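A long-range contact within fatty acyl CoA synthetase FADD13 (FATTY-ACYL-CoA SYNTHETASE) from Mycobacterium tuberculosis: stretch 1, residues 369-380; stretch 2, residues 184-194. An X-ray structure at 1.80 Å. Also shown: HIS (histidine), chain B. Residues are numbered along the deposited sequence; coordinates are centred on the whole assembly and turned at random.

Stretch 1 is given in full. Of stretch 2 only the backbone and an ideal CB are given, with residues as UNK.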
# COMPACT_ATOMS: atom_id res chain seq x y z
N SER A 369 5.05 -16.46 4.45
CA SER A 369 3.62 -16.46 4.30
C SER A 369 3.26 -16.72 2.85
O SER A 369 3.98 -16.29 1.95
CB SER A 369 3.04 -15.07 4.63
OG SER A 369 1.61 -15.06 4.60
N ASP A 370 2.12 -17.35 2.64
CA ASP A 370 1.54 -17.44 1.28
C ASP A 370 1.03 -16.09 0.71
O ASP A 370 0.70 -16.03 -0.47
CB ASP A 370 0.37 -18.43 1.26
CG ASP A 370 0.80 -19.87 1.35
OD1 ASP A 370 1.96 -20.13 1.00
OD2 ASP A 370 -0.04 -20.73 1.71
N ILE A 371 0.96 -15.04 1.52
CA ILE A 371 0.62 -13.72 1.01
C ILE A 371 1.73 -13.11 0.14
O ILE A 371 1.51 -12.10 -0.57
CB ILE A 371 0.29 -12.71 2.12
CG1 ILE A 371 1.59 -12.31 2.83
CG2 ILE A 371 -0.90 -13.23 3.11
CD1 ILE A 371 1.40 -11.37 4.02
N LEU A 372 2.93 -13.69 0.20
CA LEU A 372 4.09 -13.12 -0.48
C LEU A 372 4.00 -13.26 -1.97
O LEU A 372 3.46 -14.22 -2.53
CB LEU A 372 5.39 -13.76 0.01
CG LEU A 372 5.71 -13.42 1.45
CD1 LEU A 372 6.89 -14.27 1.92
CD2 LEU A 372 6.00 -11.94 1.65
N LEU A 373 4.61 -12.31 -2.63
CA LEU A 373 4.77 -12.35 -4.07
C LEU A 373 5.37 -13.65 -4.57
O LEU A 373 6.19 -14.32 -3.89
CB LEU A 373 5.64 -11.15 -4.58
CG LEU A 373 7.17 -11.34 -4.48
CD1 LEU A 373 7.89 -10.19 -5.14
CD2 LEU A 373 7.71 -11.52 -3.00
N LYS A 374 4.97 -14.01 -5.76
CA LYS A 374 5.57 -15.14 -6.44
C LYS A 374 6.99 -14.82 -6.89
O LYS A 374 7.92 -15.64 -6.77
CB LYS A 374 4.73 -15.55 -7.66
CG LYS A 374 5.44 -16.60 -8.53
CD LYS A 374 4.79 -16.79 -9.90
CE LYS A 374 3.60 -17.67 -9.83
NZ LYS A 374 3.08 -18.02 -11.20
N GLU A 375 7.15 -13.63 -7.46
CA GLU A 375 8.42 -13.21 -8.02
C GLU A 375 8.32 -11.72 -8.38
O GLU A 375 7.22 -11.16 -8.43
CB GLU A 375 8.68 -14.00 -9.29
CG GLU A 375 7.74 -13.62 -10.43
CD GLU A 375 7.69 -14.65 -11.56
OE1 GLU A 375 8.08 -15.82 -11.35
OE2 GLU A 375 7.21 -14.27 -12.65
N TYR A 376 9.46 -11.10 -8.62
CA TYR A 376 9.46 -9.84 -9.34
C TYR A 376 9.45 -10.15 -10.83
O TYR A 376 10.18 -11.03 -11.29
CB TYR A 376 10.70 -9.02 -8.98
CG TYR A 376 10.77 -8.53 -7.57
CD1 TYR A 376 9.87 -7.56 -7.10
CD2 TYR A 376 11.77 -9.01 -6.69
CE1 TYR A 376 9.97 -7.10 -5.82
CE2 TYR A 376 11.87 -8.53 -5.42
CZ TYR A 376 10.98 -7.59 -4.99
OH TYR A 376 11.04 -7.11 -3.72
N TRP A 377 8.58 -9.47 -11.56
CA TRP A 377 8.33 -9.79 -12.94
C TRP A 377 9.59 -9.71 -13.81
O TRP A 377 10.24 -8.67 -13.84
CB TRP A 377 7.25 -8.84 -13.47
CG TRP A 377 6.88 -9.05 -14.91
CD1 TRP A 377 7.17 -8.22 -15.92
CD2 TRP A 377 6.07 -10.10 -15.49
NE1 TRP A 377 6.68 -8.69 -17.09
CE2 TRP A 377 5.96 -9.82 -16.85
CE3 TRP A 377 5.43 -11.23 -14.99
CZ2 TRP A 377 5.30 -10.68 -17.75
CZ3 TRP A 377 4.74 -12.06 -15.85
CH2 TRP A 377 4.66 -11.79 -17.20
N ASN A 378 9.90 -10.82 -14.49
CA ASN A 378 11.10 -10.94 -15.36
C ASN A 378 12.39 -10.52 -14.68
O ASN A 378 13.34 -10.10 -15.34
CB ASN A 378 10.87 -10.18 -16.66
CG ASN A 378 9.78 -10.80 -17.46
OD1 ASN A 378 9.40 -11.93 -17.21
ND2 ASN A 378 9.23 -10.07 -18.39
N ARG A 379 12.42 -10.68 -13.35
CA ARG A 379 13.59 -10.44 -12.52
C ARG A 379 13.93 -11.60 -11.59
O ARG A 379 13.81 -11.44 -10.36
CB ARG A 379 13.47 -9.11 -11.77
CG ARG A 379 13.41 -7.94 -12.74
CD ARG A 379 13.37 -6.60 -12.05
NE ARG A 379 13.72 -5.52 -13.01
CZ ARG A 379 12.84 -4.69 -13.56
NH1 ARG A 379 11.58 -4.72 -13.22
NH2 ARG A 379 13.23 -3.79 -14.46
N PRO A 380 14.38 -12.75 -12.16
CA PRO A 380 14.55 -13.98 -11.37
C PRO A 380 15.66 -13.86 -10.35
O PRO A 380 15.51 -14.33 -9.22
CB PRO A 380 14.92 -15.03 -12.43
CG PRO A 380 15.42 -14.26 -13.61
CD PRO A 380 14.55 -13.02 -13.60
N UNK A 184 14.18 2.78 -11.65
CA UNK A 184 12.97 2.15 -12.24
C UNK A 184 12.23 1.22 -11.26
O UNK A 184 12.86 0.50 -10.48
CB UNK A 184 13.36 1.35 -13.49
N UNK A 185 10.88 1.18 -11.33
CA UNK A 185 10.22 0.23 -10.43
C UNK A 185 10.44 -1.29 -10.78
O UNK A 185 10.98 -1.59 -11.85
CB UNK A 185 8.72 0.53 -10.44
N UNK A 186 10.11 -2.20 -9.86
CA UNK A 186 10.01 -3.63 -10.17
C UNK A 186 8.55 -4.00 -10.07
O UNK A 186 7.81 -3.47 -9.23
CB UNK A 186 10.87 -4.49 -9.23
N UNK A 187 8.15 -4.94 -10.91
CA UNK A 187 6.80 -5.43 -10.89
C UNK A 187 6.64 -6.56 -9.95
O UNK A 187 7.30 -7.60 -10.10
CB UNK A 187 6.36 -5.85 -12.29
N UNK A 188 5.77 -6.38 -8.98
CA UNK A 188 5.52 -7.39 -7.97
C UNK A 188 4.36 -8.32 -8.44
O UNK A 188 3.24 -7.84 -8.66
CB UNK A 188 5.19 -6.73 -6.63
N UNK A 189 4.65 -9.62 -8.67
CA UNK A 189 3.67 -10.56 -9.22
C UNK A 189 2.93 -11.24 -8.08
O UNK A 189 3.55 -11.91 -7.27
CB UNK A 189 4.35 -11.60 -10.12
N UNK A 190 1.62 -11.04 -8.02
CA UNK A 190 0.75 -11.81 -7.11
C UNK A 190 -0.12 -12.80 -7.87
O UNK A 190 -0.39 -12.64 -9.04
CB UNK A 190 -0.14 -10.87 -6.30
N UNK A 191 -0.58 -13.81 -7.15
CA UNK A 191 -1.32 -14.92 -7.70
C UNK A 191 -2.70 -14.99 -7.01
O UNK A 191 -3.03 -14.18 -6.10
CB UNK A 191 -0.54 -16.23 -7.53
N UNK A 192 -3.55 -15.88 -7.53
CA UNK A 192 -4.85 -16.10 -6.93
C UNK A 192 -4.60 -16.55 -5.47
O UNK A 192 -5.28 -16.14 -4.54
CB UNK A 192 -5.66 -17.13 -7.72
N UNK A 193 -3.61 -17.40 -5.27
CA UNK A 193 -3.28 -17.91 -3.94
C UNK A 193 -2.82 -16.81 -3.00
O UNK A 193 -3.25 -16.79 -1.86
CB UNK A 193 -2.20 -18.98 -4.04
N UNK A 194 -1.92 -15.93 -3.45
CA UNK A 194 -1.42 -14.88 -2.54
C UNK A 194 -2.47 -13.87 -2.16
O UNK A 194 -2.57 -13.43 -1.05
CB UNK A 194 -0.24 -14.15 -3.18
N HIS B . -6.18 -22.36 -0.86
CA HIS B . -6.63 -21.74 -2.13
C HIS B . -5.58 -20.77 -2.63
O HIS B . -5.02 -20.84 -3.73
CB HIS B . -7.99 -21.04 -1.89
CG HIS B . -8.35 -20.01 -2.90
ND1 HIS B . -9.67 -19.64 -3.11
CD2 HIS B . -7.60 -19.26 -3.76
CE1 HIS B . -9.71 -18.70 -4.05
NE2 HIS B . -8.47 -18.44 -4.44
OXT HIS B . -5.26 -19.83 -1.91

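At position 184 the CA-to-CB bond points toward stretch 1, yet the ideal CB stops 5.2 Å from Arg379 NH2, so polar or acidic side chains would suit and little is demanded. The deposited residue is His184, whose ring leads away. Position 185 points away, with phi near -69°, which a proline tolerates; it is Pro185.

Position 186 points toward stretch 1, its ideal CB 3.9 Å from Tyr376 CD1 and 4.1 Å from Arg379 NH1. A long, flexible chain able to lie on an aromatic face would fit, as would a medium-sized aliphatic one. Lys186 does the former: its CD sits 3.8 Å from the centroid of the Tyr376 ring, over the face, a CH-pi contact, while the ammonium is too distant for more than a weak attraction.

At 187 the ideal CB would lie 3.3 Å from Trp377 CB, which is tight, although phi and psi of -89° and 121° are open to any residue. The smallest residues are favoured, and Gly187 is found. Its O accepts from Trp377 N at 2.7 Å, and Tyr376 CA approaches that same O at 3.2 Å.

Position 188 shares a sheet face with Tyr376, its antiparallel partner, and its ideal CB is 4.6 Å from Leu373 CD1. Valine, isoleucine or leucine would suit. Val188 places CG1 3.6 Å from Leu373 CB and CG2 3.9 Å from Tyr376 CE1.

Position 189 turns to the other face, among Glu375, the Lys374 stem and Trp377. A compact, beta-branched aliphatic is a natural choice. Val189 sets CG2 3.7 Å from Trp377 CB and 3.8 Å from Glu375 CG. Its backbone works too: N donates to Glu375 O and O accepts from Lys374 N, both at 3.0 Å.

Position 190 points sideways, its CB far from stretch 1, so only a longer side chain could reach Ile371 O. A ring would serve, and His190 brings CE1 to 3.2 Å from that oxygen, with Leu373 CB over one ring face.

Position 191 points toward the Lys374 chain and precedes a helix, so serine, threonine, asparagine or aspartate could cap it. Thr191 OG1 accepts from the N of 194 at 3.0 Å, while CG2 meets Lys374 CE at 3.5 Å.

Position 192 is out of reach: His192. Position 193 points sideways near Asp370; a polar chain would do. Glu193 shares a water with Asp370 O.

At 194 the ideal CB is 3.4 Å from Asp370 O, favouring small residues. Ser194 fits, its OG accepting from Thr191 N at 2.9 Å.

Stretch 2, residues 184-194: HPKGVVHTHES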
# COMPACT_ATOMS: atom_id res chain seq x y z
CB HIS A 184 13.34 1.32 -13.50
CG HIS A 184 13.89 2.13 -14.64
ND1 HIS A 184 15.11 1.85 -15.24
CD2 HIS A 184 13.38 3.19 -15.31
CE1 HIS A 184 15.33 2.72 -16.21
NE2 HIS A 184 14.29 3.54 -16.28
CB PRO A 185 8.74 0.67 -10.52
CG PRO A 185 8.58 1.14 -11.93
CD PRO A 185 9.91 1.89 -12.18
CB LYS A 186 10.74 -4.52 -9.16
CG LYS A 186 12.19 -4.27 -8.99
CD LYS A 186 12.71 -5.11 -7.82
CE LYS A 186 12.42 -4.44 -6.45
NZ LYS A 186 13.10 -3.12 -6.29
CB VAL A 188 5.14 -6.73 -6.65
CG1 VAL A 188 4.76 -7.80 -5.59
CG2 VAL A 188 6.29 -5.84 -6.16
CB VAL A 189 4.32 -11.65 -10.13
CG1 VAL A 189 3.22 -12.60 -10.71
CG2 VAL A 189 5.18 -10.95 -11.23
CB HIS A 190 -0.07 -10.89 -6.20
CG HIS A 190 0.73 -10.30 -5.07
ND1 HIS A 190 1.12 -11.05 -3.98
CD2 HIS A 190 1.33 -9.09 -4.93
CE1 HIS A 190 1.90 -10.31 -3.21
NE2 HIS A 190 2.04 -9.12 -3.76
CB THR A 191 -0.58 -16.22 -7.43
OG1 THR A 191 -0.46 -16.38 -5.99
CG2 THR A 191 0.81 -16.25 -8.18
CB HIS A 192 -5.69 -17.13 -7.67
CG HIS A 192 -6.14 -16.70 -9.03
ND1 HIS A 192 -7.43 -16.28 -9.31
CD2 HIS A 192 -5.42 -16.46 -10.15
CE1 HIS A 192 -7.49 -15.89 -10.57
NE2 HIS A 192 -6.30 -16.03 -11.12
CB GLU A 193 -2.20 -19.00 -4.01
CG GLU A 193 -1.58 -19.38 -2.66
CD GLU A 193 -0.55 -20.52 -2.79
OE1 GLU A 193 0.57 -20.25 -3.26
OE2 GLU A 193 -0.86 -21.69 -2.49
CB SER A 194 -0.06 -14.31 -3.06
OG SER A 194 -0.19 -13.59 -4.29
O HOH W 1 1.76 -17.36 -2.33
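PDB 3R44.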